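Local coordinates for stiv-a81 (Sulfolobus Turreted Icosahedral Virus, PDB 3RKL), which is of unknown function but folds into a small three-stranded sheet and a helical hairpin, which probably pairs with other copies in a four-helix bundle, at residues A[35-43]-A[55-63]. The protein carries 1 engineered substitution. Residues are numbered along the deposited sequence; the frame is centred on the assembly and turned at random.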
# COMPACT_ATOMS: atom_id res chain seq x y z
N ILE A 35 4.61 0.55 14.07
CA ILE A 35 4.02 -0.21 15.18
C ILE A 35 2.90 0.59 15.85
O ILE A 35 1.82 0.07 16.13
CB ILE A 35 5.11 -0.65 16.20
CG1 ILE A 35 5.94 -1.79 15.60
CG2 ILE A 35 4.49 -1.06 17.54
CD1 ILE A 35 7.29 -1.99 16.25
N VAL A 36 3.15 1.87 16.12
CA VAL A 36 2.15 2.73 16.73
C VAL A 36 0.91 2.83 15.83
O VAL A 36 -0.21 2.69 16.30
CB VAL A 36 2.74 4.12 17.04
CG1 VAL A 36 1.67 5.12 17.46
CG2 VAL A 36 3.82 3.99 18.15
N TYR A 37 1.12 3.05 14.53
CA TYR A 37 0.00 3.12 13.59
C TYR A 37 -0.80 1.81 13.61
O TYR A 37 -2.04 1.81 13.67
CB TYR A 37 0.51 3.39 12.17
CG TYR A 37 -0.62 3.45 11.18
CD1 TYR A 37 -1.30 4.63 10.94
CD2 TYR A 37 -1.03 2.31 10.51
CE1 TYR A 37 -2.35 4.67 10.05
CE2 TYR A 37 -2.09 2.35 9.61
CZ TYR A 37 -2.74 3.54 9.39
OH TYR A 37 -3.79 3.60 8.50
N GLN A 38 -0.09 0.69 13.52
CA GLN A 38 -0.74 -0.62 13.49
C GLN A 38 -1.52 -0.91 14.78
O GLN A 38 -2.63 -1.47 14.72
CB GLN A 38 0.29 -1.72 13.22
CG GLN A 38 0.75 -1.71 11.77
CD GLN A 38 1.64 -2.88 11.38
OE1 GLN A 38 1.50 -4.01 11.89
NE2 GLN A 38 2.52 -2.63 10.42
N LEU A 39 -0.97 -0.54 15.93
CA LEU A 39 -1.68 -0.71 17.20
C LEU A 39 -2.96 0.11 17.23
O LEU A 39 -4.03 -0.37 17.61
CB LEU A 39 -0.78 -0.36 18.41
CG LEU A 39 0.11 -1.52 18.87
CD1 LEU A 39 1.34 -1.01 19.62
CD2 LEU A 39 -0.70 -2.48 19.73
N ALA A 40 -2.85 1.36 16.80
CA ALA A 40 -4.00 2.23 16.79
C ALA A 40 -5.09 1.70 15.87
O ALA A 40 -6.28 1.73 16.22
CB ALA A 40 -3.59 3.65 16.38
N LYS A 41 -4.71 1.21 14.70
CA LYS A 41 -5.68 0.68 13.75
C LYS A 41 -6.31 -0.61 14.25
O LYS A 41 -7.49 -0.85 13.99
CB LYS A 41 -5.03 0.41 12.39
CG LYS A 41 -6.05 0.07 11.31
CD LYS A 41 -5.55 0.44 9.91
CE LYS A 41 -6.69 0.90 9.01
NZ LYS A 41 -7.28 2.20 9.45
N LEU A 42 -5.53 -1.43 14.93
CA LEU A 42 -6.04 -2.68 15.50
C LEU A 42 -7.08 -2.39 16.59
O LEU A 42 -8.11 -3.04 16.66
CB LEU A 42 -4.90 -3.51 16.08
CG LEU A 42 -5.30 -4.78 16.82
CD1 LEU A 42 -6.07 -5.76 15.92
CD2 LEU A 42 -4.06 -5.43 17.40
N ILE A 43 -6.78 -1.42 17.45
CA ILE A 43 -7.73 -1.02 18.49
C ILE A 43 -9.04 -0.56 17.85
O ILE A 43 -10.12 -0.94 18.28
CB ILE A 43 -7.12 0.04 19.41
CG1 ILE A 43 -6.01 -0.58 20.26
CG2 ILE A 43 -8.20 0.67 20.30
CD1 ILE A 43 -5.17 0.43 21.00
N THR A 55 -6.75 -3.61 27.81
CA THR A 55 -5.89 -2.52 28.29
C THR A 55 -4.45 -2.69 27.84
O THR A 55 -3.74 -1.70 27.65
CB THR A 55 -5.91 -2.43 29.83
OG1 THR A 55 -7.25 -2.20 30.28
CG2 THR A 55 -5.02 -1.29 30.30
N GLU A 56 -4.01 -3.94 27.69
CA GLU A 56 -2.65 -4.21 27.23
C GLU A 56 -2.37 -3.54 25.89
O GLU A 56 -1.25 -3.08 25.66
CB GLU A 56 -2.39 -5.71 27.10
CG GLU A 56 -0.95 -6.06 26.75
CD GLU A 56 0.05 -5.50 27.75
OE1 GLU A 56 0.08 -5.98 28.90
OE2 GLU A 56 0.82 -4.58 27.38
N LEU A 57 -3.36 -3.51 24.98
CA LEU A 57 -3.16 -2.87 23.68
C LEU A 57 -2.96 -1.36 23.81
O LEU A 57 -2.10 -0.80 23.13
CB LEU A 57 -4.30 -3.19 22.70
CG LEU A 57 -4.38 -4.64 22.21
CD1 LEU A 57 -5.51 -4.78 21.20
CD2 LEU A 57 -3.08 -5.09 21.58
N TYR A 58 -3.74 -0.71 24.67
CA TYR A 58 -3.57 0.73 24.92
C TYR A 58 -2.22 1.04 25.58
O TYR A 58 -1.57 2.06 25.26
CB TYR A 58 -4.70 1.30 25.79
CG TYR A 58 -6.07 1.30 25.13
CD1 TYR A 58 -6.52 2.39 24.42
CD2 TYR A 58 -6.92 0.20 25.26
CE1 TYR A 58 -7.79 2.38 23.82
CE2 TYR A 58 -8.18 0.19 24.66
CZ TYR A 58 -8.60 1.28 23.95
OH TYR A 58 -9.85 1.26 23.35
N ASN A 59 -1.81 0.17 26.50
CA ASN A 59 -0.51 0.26 27.16
C ASN A 59 0.65 0.15 26.16
O ASN A 59 1.55 0.98 26.17
CB ASN A 59 -0.37 -0.81 28.26
CG ASN A 59 -1.25 -0.52 29.47
OD1 ASN A 59 -1.50 0.63 29.80
ND2 ASN A 59 -1.70 -1.58 30.14
N LEU A 60 0.59 -0.86 25.28
CA LEU A 60 1.61 -1.05 24.23
C LEU A 60 1.67 0.17 23.32
O LEU A 60 2.75 0.63 22.94
CB LEU A 60 1.30 -2.27 23.37
CG LEU A 60 1.60 -3.67 23.92
CD1 LEU A 60 1.01 -4.70 22.97
CD2 LEU A 60 3.10 -3.89 24.09
N LEU A 61 0.50 0.65 22.92
CA LEU A 61 0.40 1.82 22.06
C LEU A 61 1.15 3.01 22.64
O LEU A 61 1.94 3.67 21.96
CB LEU A 61 -1.06 2.16 21.80
CG LEU A 61 -1.35 3.42 20.97
CD1 LEU A 61 -0.67 3.33 19.60
CD2 LEU A 61 -2.83 3.65 20.81
N HIS A 62 0.88 3.27 23.92
CA HIS A 62 1.51 4.39 24.59
C HIS A 62 3.02 4.17 24.75
O HIS A 62 3.80 5.06 24.50
CB HIS A 62 0.87 4.64 25.95
CG HIS A 62 1.53 5.74 26.72
ND1 HIS A 62 1.72 6.99 26.20
CD2 HIS A 62 2.04 5.76 27.97
CE1 HIS A 62 2.34 7.75 27.09
NE2 HIS A 62 2.53 7.03 28.18
N GLU A 63 3.38 2.98 25.18
CA GLU A 63 4.79 2.61 25.37
C GLU A 63 5.61 2.88 24.11
O GLU A 63 6.65 3.55 24.14
CB GLU A 63 4.84 1.14 25.78
CG GLU A 63 6.17 0.49 25.76
CD GLU A 63 6.14 -0.99 26.19
OE1 GLU A 63 5.03 -1.57 26.36
OE2 GLU A 63 7.24 -1.56 26.36
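L61 of helix 55-80 inserts as a knob into a hole on helix 25-46 formed by V36, L39, A40 and I43. With CG anti to the backbone N (chi1 177°), its branch is carried across the interface: CD1 lies 3.6 Å from V36 CG1 and 3.9 Å from L39 CB, the V36 and L61 side chains set nearly perpendicular, while CD2 faces I43 CD1 at 4.0 Å. L39 answers from the first helix. Its CD1 rests on the backbone at L61, 3.8 Å from L61 N, and beside L60 CB; its CD2 meets L57 CD2 at 4.0 Å. L57 has two further neighbours: L42 CD2 lies against its CD1 and I43 CG1 beside its CB, where the I43 and L57 side chains run alongside one another, pointing opposite ways. The two segments run antiparallel, their N-to-C directions 155° apart and the segment axes 9.2 Å apart at closest approach, as the arms of a helical hairpin, consistent with a four-helix bundle in which two such hairpins would pair. No hydrogen bond crosses between them; the adhesion is apolar and buried. The aromatic part is a CH-pi contact: I43 CD1 stands over one face of the Y58 ring, 4.2 Å from its centroid and offset toward the rim. I43 CG2 packs separately against the phenol end, 3.5 Å from Y58 OH. Other copies close round the pair: F75 of the second subunit meets the Y58 ring and I29 of that subunit packs on A40, whereas L42 of the third subunit packs on L39.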